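Local coordinates for CELL division protein FTSZ (Haloferax volcanii, PDB 4B45) that binds GTP as an archaeal tubulin-like cytoskeletal protein of the CetZ family and takes part in the control of cell shape, at residues A101-G106 with G131-A136; V127-I132 with D158-V163. All coordinates share one frame; numbering follows the deposited sequence.

Two neighbouring pairings along the parallel part of one mixed sheet make up this example of how a Rossmann-like GTPase domain builds a nucleotide site at its strand ends. Interaction 1 joins the end of strand 96-102 and the turn after it to the end of strand 127-133; interaction 2 joins that same strand to strand 159-164. The centres are about 11 Å apart, and G131 and I132 belong to both. Along the chain, 101-106 comes first, strand 127-133 serves both contacts, and 158-163 follows, each step being a beta-alpha-beta unit. Strand 127-133 is thus the middle of three, tying the phosphate-binding turn to the interior of the domain.

Interaction 1: residues A101-G106 with G131-A136; sequences AGLGGG and GILPGA. With GSP (5'-guanosine-diphosphate-monothiophosphate), chain C.
I132 meets strand 96-102 through both its backbone and its side chain, in parallel register with G102. Its N donates to A101 O at 2.7 Å. One step on, I132 O takes the N-H of L103 at 2.9 Å.

The side chain of I132 carries the contact to the nucleotide. CB lies 3.9 Å from G102 CA and about as close to A101 O. From there CG1 runs anti to the carbonyl carbon (chi1 -65°), bringing CD1 to 3.7 Å from the guanine N2 of GSP, while CG2 stands 3.8 Å from guanine N3. A11 and L15 of helix 9-26 also touch this side chain. G102, with no side chain, lets its CA come 4.1 Å from the ribose O4' of GSP. L103 turns back over the partner strand, its CB and CG beside I132 O, and it also touches A146 and S149 of helix 140-156.

A water donates to I132 O at 2.6 Å, accepts from G104 N and is also hydrogen-bonded to the ribose O3' of GSP. Further along the turn, G106 N donates to O3B of GSP at 3.2 Å. I132 O therefore serves two donors, and the strand pairing is coupled to the nucleotide by van der Waals contact of I132 at the base, water at the ribose and a backbone amide at the phosphates.

Interaction 2: residues V127-I132 with D158-V163; sequences VYVLGI and DAVLLV. With GSP (5'-guanosine-diphosphate-monothiophosphate), chain C.
L130 and L161 lie side by side at the apolar centre, pointing the same way from paired positions of two parallel strands. Each has CG anti to its backbone N (chi1 178° in L130), which brings L130 CD1 to 3.8 Å from L161 CD2. The same methyl reaches V163 CG2 at 3.9 Å, so one branch of L130 bridges two residues of strand 159-164. Y128 continues this face: its CD1 packs on A159 CB at 4.0 Å, and A159 N lies at the ring edge, in plane.

On the other face V129 sits beside V160, with V129 CB 4.2 Å from V160 CG2. G131 adds no side chain there, and L162 folds in with CD2 3.6 Å from G131 O.

Between the two faces runs the backbone pairing. V129 and G131 each donate to and accept from the neighbouring strand; the bond from L161 N to V129 O is the most bent, with 134° at the hydrogen, whereas V163 N to G131 O is nearly straight.

The polar edge lies where D158 faces V127 at the start of strand 127-133. V127 N donates to D158 OD2 at 2.9 Å on the anti side of the carboxylate, and D158 N returns a bond to V127 O at 2.8 Å. Side chain and backbone of D158 thus grip both polar backbone atoms of V127, and the carboxylate stands almost perpendicular to the Y128 ring.

Strand 96-102 pairs with the other edge of strand 127-133. Helix 9-26 touches L130 from the L130-L161 face, while helix 140-156, the crossover between the two strands, covers V129, V160 and L162.

Interaction 1: residues A101-G106 with G131-A136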
loop_
_atom_site.group_PDB
_atom_site.type_symbol
_atom_site.label_atom_id
_atom_site.label_comp_id
_atom_site.label_asym_id
_atom_site.label_seq_id
_atom_site.Cartn_x
_atom_site.Cartn_y
_atom_site.Cartn_z
ATOM N N ALA A 101 -4.397 -6.703 -2.583
ATOM C CA ALA A 101 -5.695 -7.341 -2.363
ATOM C C ALA A 101 -6.649 -6.579 -1.440
ATOM O O ALA A 101 -6.234 -5.929 -0.476
ATOM C CB ALA A 101 -5.504 -8.741 -1.830
ATOM N N GLY A 102 -7.935 -6.669 -1.759
ATOM C CA GLY A 102 -8.987 -6.324 -0.826
ATOM C C GLY A 102 -9.147 -7.486 0.132
ATOM O O GLY A 102 -9.460 -8.597 -0.281
ATOM N N LEU A 103 -8.917 -7.249 1.417
ATOM C CA LEU A 103 -8.943 -8.348 2.383
ATOM C C LEU A 103 -10.353 -8.866 2.720
ATOM O O LEU A 103 -10.496 -9.958 3.250
ATOM C CB LEU A 103 -8.204 -7.939 3.656
ATOM C CG LEU A 103 -6.736 -7.547 3.478
ATOM C CD1 LEU A 103 -6.159 -7.035 4.790
ATOM C CD2 LEU A 103 -5.910 -8.710 2.948
ATOM N N GLY A 104 -11.389 -8.088 2.409
ATOM C CA GLY A 104 -12.746 -8.475 2.758
ATOM C C GLY A 104 -13.468 -9.348 1.732
ATOM O O GLY A 104 -14.475 -9.977 2.047
ATOM N N GLY A 105 -12.967 -9.377 0.503
ATOM C CA GLY A 105 -13.606 -10.107 -0.578
ATOM C C GLY A 105 -13.476 -11.611 -0.428
ATOM O O GLY A 105 -13.213 -12.116 0.653
ATOM N N GLY A 106 -13.702 -12.339 -1.511
ATOM C CA GLY A 106 -13.547 -13.781 -1.489
ATOM C C GLY A 106 -12.240 -14.160 -2.155
ATOM O O GLY A 106 -11.445 -14.908 -1.596
ATOM N N GLY A 131 -2.666 -4.472 1.457
ATOM C CA GLY A 131 -3.981 -4.980 1.815
ATOM C C GLY A 131 -5.008 -3.908 2.108
ATOM O O GLY A 131 -4.736 -2.975 2.874
ATOM N N ILE A 132 -6.192 -4.043 1.511
ATOM C CA ILE A 132 -7.293 -3.096 1.761
ATOM C C ILE A 132 -8.248 -3.585 2.838
ATOM O O ILE A 132 -8.898 -4.634 2.699
ATOM C CB ILE A 132 -8.090 -2.792 0.486
ATOM C CG1 ILE A 132 -7.207 -2.071 -0.533
ATOM C CG2 ILE A 132 -9.317 -1.942 0.802
ATOM C CD1 ILE A 132 -7.601 -2.352 -1.978
ATOM N N LEU A 133 -8.327 -2.815 3.919
ATOM C CA LEU A 133 -9.218 -3.111 5.032
ATOM C C LEU A 133 -10.626 -2.608 4.696
ATOM O O LEU A 133 -10.778 -1.503 4.181
ATOM C CB LEU A 133 -8.690 -2.412 6.286
ATOM C CG LEU A 133 -8.911 -3.069 7.646
ATOM C CD1 LEU A 133 -8.216 -4.418 7.703
ATOM C CD2 LEU A 133 -8.408 -2.141 8.754
ATOM N N PRO A 134 -11.661 -3.426 4.962
ATOM C CA PRO A 134 -13.018 -2.983 4.636
ATOM C C PRO A 134 -13.455 -1.869 5.564
ATOM O O PRO A 134 -13.046 -1.833 6.721
ATOM C CB PRO A 134 -13.873 -4.228 4.914
ATOM C CG PRO A 134 -13.106 -4.989 5.940
ATOM C CD PRO A 134 -11.648 -4.752 5.604
ATOM N N GLY A 135 -14.296 -0.975 5.072
ATOM C CA GLY A 135 -14.883 0.021 5.943
ATOM C C GLY A 135 -15.719 -0.629 7.028
ATOM O O GLY A 135 -16.297 -1.716 6.834
ATOM N N ALA A 136 -15.793 0.050 8.170
ATOM C CA ALA A 136 -16.525 -0.435 9.330
ATOM C C ALA A 136 -18.023 -0.666 9.085
ATOM O O ALA A 136 -18.665 -1.421 9.825
ATOM C CB ALA A 136 -16.311 0.511 10.512
HETATM P PG GSP C . -15.927 -11.294 -4.266
HETATM O O3B GSP C . -14.351 -11.392 -4.550
HETATM S S1G GSP C . -16.474 -10.295 -2.539
HETATM O O2G GSP C . -16.645 -10.630 -5.477
HETATM O O3G GSP C . -16.336 -12.698 -4.062
HETATM P PB GSP C . -13.298 -10.192 -4.600
HETATM O O1B GSP C . -12.941 -9.755 -6.000
HETATM O O2B GSP C . -12.021 -10.682 -3.930
HETATM P PA GSP C . -13.268 -7.475 -3.900
HETATM O O1A GSP C . -14.182 -6.519 -4.619
HETATM O O2A GSP C . -11.901 -7.367 -4.522
HETATM O O3A GSP C . -13.849 -8.931 -3.843
HETATM O "O5'" GSP C . -13.063 -7.051 -2.420
HETATM C "C5'" GSP C . -14.054 -6.447 -1.658
HETATM C "C4'" GSP C . -13.508 -5.463 -0.713
HETATM O "O4'" GSP C . -12.675 -4.561 -1.377
HETATM C "C3'" GSP C . -14.563 -4.649 -0.079
HETATM O "O3'" GSP C . -14.076 -4.283 1.155
HETATM C "C2'" GSP C . -14.678 -3.468 -0.928
HETATM O "O2'" GSP C . -15.087 -2.384 -0.165
HETATM C "C1'" GSP C . -13.309 -3.257 -1.360
HETATM N N9 GSP C . -13.137 -2.690 -2.683
HETATM C C8 GSP C . -13.754 -3.072 -3.805
HETATM N N7 GSP C . -13.288 -2.342 -4.836
HETATM C C5 GSP C . -12.340 -1.481 -4.357
HETATM C C6 GSP C . -11.517 -0.503 -4.980
HETATM O O6 GSP C . -11.588 -0.246 -6.336
HETATM N N1 GSP C . -10.661 0.203 -4.203
HETATM C C2 GSP C . -10.583 -0.031 -2.873
HETATM N N2 GSP C . -9.628 0.766 -2.093
HETATM N N3 GSP C . -11.334 -0.950 -2.246
HETATM C C4 GSP C . -12.238 -1.693 -2.986
HETATM O O HOH W 1 -11.355 -5.323 2.073
#

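Interaction 2: residues V127-I132 with D158-V163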
loop_
_atom_site.group_PDB
_atom_site.type_symbol
_atom_site.label_atom_id
_atom_site.label_comp_id
_atom_site.label_asym_id
_atom_site.label_seq_id
_atom_site.Cartn_x
_atom_site.Cartn_y
_atom_site.Cartn_z
ATOM N N VAL A 127 8.436 -10.132 -0.242
ATOM C CA VAL A 127 7.064 -10.173 -0.743
ATOM C C VAL A 127 6.158 -9.429 0.238
ATOM O O VAL A 127 6.019 -9.824 1.397
ATOM C CB VAL A 127 6.587 -11.618 -0.963
ATOM C CG1 VAL A 127 5.193 -11.631 -1.580
ATOM C CG2 VAL A 127 7.579 -12.366 -1.860
ATOM N N TYR A 128 5.587 -8.323 -0.222
ATOM C CA TYR A 128 4.714 -7.501 0.601
ATOM C C TYR A 128 3.284 -7.682 0.145
ATOM O O TYR A 128 3.040 -7.921 -1.034
ATOM C CB TYR A 128 5.078 -6.024 0.439
ATOM C CG TYR A 128 6.504 -5.694 0.820
ATOM C CD1 TYR A 128 7.034 -6.129 2.028
ATOM C CD2 TYR A 128 7.326 -4.955 -0.033
ATOM C CE1 TYR A 128 8.349 -5.829 2.386
ATOM C CE2 TYR A 128 8.642 -4.659 0.318
ATOM C CZ TYR A 128 9.143 -5.098 1.531
ATOM O OH TYR A 128 10.446 -4.808 1.902
ATOM N N VAL A 129 2.340 -7.567 1.074
ATOM C CA VAL A 129 0.939 -7.476 0.714
ATOM C C VAL A 129 0.489 -6.036 0.913
ATOM O O VAL A 129 0.684 -5.450 1.984
ATOM C CB VAL A 129 0.047 -8.418 1.559
ATOM C CG1 VAL A 129 -1.457 -8.098 1.356
ATOM C CG2 VAL A 129 0.329 -9.871 1.221
ATOM N N LEU A 130 -0.068 -5.448 -0.140
ATOM C CA LEU A 130 -0.761 -4.176 -0.010
ATOM C C LEU A 130 -2.228 -4.535 0.202
ATOM O O LEU A 130 -2.939 -4.924 -0.742
ATOM C CB LEU A 130 -0.545 -3.320 -1.262
ATOM C CG LEU A 130 -1.221 -1.954 -1.355
ATOM C CD1 LEU A 130 -0.865 -1.035 -0.168
ATOM C CD2 LEU A 130 -0.842 -1.303 -2.695
ATOM N N GLY A 131 -2.666 -4.472 1.457
ATOM C CA GLY A 131 -3.981 -4.980 1.815
ATOM C C GLY A 131 -5.008 -3.908 2.108
ATOM O O GLY A 131 -4.736 -2.975 2.874
ATOM N N ILE A 132 -6.192 -4.043 1.511
ATOM C CA ILE A 132 -7.293 -3.096 1.761
ATOM C C ILE A 132 -8.248 -3.585 2.838
ATOM O O ILE A 132 -8.898 -4.634 2.699
ATOM C CB ILE A 132 -8.090 -2.792 0.486
ATOM C CG1 ILE A 132 -7.207 -2.071 -0.533
ATOM C CG2 ILE A 132 -9.317 -1.942 0.802
ATOM C CD1 ILE A 132 -7.601 -2.352 -1.978
ATOM N N ASP A 158 6.200 -10.632 4.041
ATOM C CA ASP A 158 7.315 -10.002 4.742
ATOM C C ASP A 158 6.824 -8.768 5.463
ATOM O O ASP A 158 7.372 -8.395 6.495
ATOM C CB ASP A 158 8.470 -9.685 3.805
ATOM C CG ASP A 158 9.264 -10.918 3.449
ATOM O OD1 ASP A 158 9.976 -11.437 4.338
ATOM O OD2 ASP A 158 9.157 -11.389 2.295
ATOM N N ALA A 159 5.784 -8.145 4.912
ATOM C CA ALA A 159 5.006 -7.147 5.634
ATOM C C ALA A 159 3.681 -6.887 4.937
ATOM O O ALA A 159 3.526 -7.127 3.735
ATOM C CB ALA A 159 5.783 -5.837 5.802
ATOM N N VAL A 160 2.728 -6.384 5.709
ATOM C CA VAL A 160 1.424 -6.038 5.190
ATOM C C VAL A 160 1.186 -4.541 5.353
ATOM O O VAL A 160 0.918 -4.065 6.447
ATOM C CB VAL A 160 0.322 -6.853 5.906
ATOM C CG1 VAL A 160 -1.067 -6.503 5.350
ATOM C CG2 VAL A 160 0.598 -8.337 5.737
ATOM N N LEU A 161 1.287 -3.801 4.252
ATOM C CA LEU A 161 0.970 -2.383 4.253
ATOM C C LEU A 161 -0.557 -2.225 4.134
ATOM O O LEU A 161 -1.164 -2.634 3.142
ATOM C CB LEU A 161 1.703 -1.691 3.097
ATOM C CG LEU A 161 1.370 -0.229 2.777
ATOM C CD1 LEU A 161 1.570 0.650 3.993
ATOM C CD2 LEU A 161 2.192 0.283 1.565
ATOM N N LEU A 162 -1.182 -1.648 5.149
ATOM C CA LEU A 162 -2.640 -1.603 5.194
ATOM C C LEU A 162 -3.221 -0.280 4.738
ATOM O O LEU A 162 -2.746 0.792 5.117
ATOM C CB LEU A 162 -3.150 -1.895 6.605
ATOM C CG LEU A 162 -3.199 -3.343 7.094
ATOM C CD1 LEU A 162 -3.807 -3.395 8.506
ATOM C CD2 LEU A 162 -3.995 -4.217 6.118
ATOM N N VAL A 163 -4.271 -0.376 3.934
ATOM C CA VAL A 163 -5.078 0.764 3.549
ATOM C C VAL A 163 -6.456 0.621 4.171
ATOM O O VAL A 163 -7.182 -0.339 3.889
ATOM C CB VAL A 163 -5.274 0.798 2.022
ATOM C CG1 VAL A 163 -6.208 1.938 1.632
ATOM C CG2 VAL A 163 -3.941 0.905 1.322
HETATM P PG GSP C . -15.927 -11.294 -4.266
HETATM O O3B GSP C . -14.351 -11.392 -4.550
HETATM S S1G GSP C . -16.474 -10.295 -2.539
HETATM O O2G GSP C . -16.645 -10.630 -5.477
HETATM O O3G GSP C . -16.336 -12.698 -4.062
HETATM P PB GSP C . -13.298 -10.192 -4.600
HETATM O O1B GSP C . -12.941 -9.755 -6.000
HETATM O O2B GSP C . -12.021 -10.682 -3.930
HETATM P PA GSP C . -13.268 -7.475 -3.900
HETATM O O1A GSP C . -14.182 -6.519 -4.619
HETATM O O2A GSP C . -11.901 -7.367 -4.522
HETATM O O3A GSP C . -13.849 -8.931 -3.843
HETATM O "O5'" GSP C . -13.063 -7.051 -2.420
HETATM C "C5'" GSP C . -14.054 -6.447 -1.658
HETATM C "C4'" GSP C . -13.508 -5.463 -0.713
HETATM O "O4'" GSP C . -12.675 -4.561 -1.377
HETATM C "C3'" GSP C . -14.563 -4.649 -0.079
HETATM O "O3'" GSP C . -14.076 -4.283 1.155
HETATM C "C2'" GSP C . -14.678 -3.468 -0.928
HETATM O "O2'" GSP C . -15.087 -2.384 -0.165
HETATM C "C1'" GSP C . -13.309 -3.257 -1.360
HETATM N N9 GSP C . -13.137 -2.690 -2.683
HETATM C C8 GSP C . -13.754 -3.072 -3.805
HETATM N N7 GSP C . -13.288 -2.342 -4.836
HETATM C C5 GSP C . -12.340 -1.481 -4.357
HETATM C C6 GSP C . -11.517 -0.503 -4.980
HETATM O O6 GSP C . -11.588 -0.246 -6.336
HETATM N N1 GSP C . -10.661 0.203 -4.203
HETATM C C2 GSP C . -10.583 -0.031 -2.873
HETATM N N2 GSP C . -9.628 0.766 -2.093
HETATM N N3 GSP C . -11.334 -0.950 -2.246
HETATM C C4 GSP C . -12.238 -1.693 -2.986
#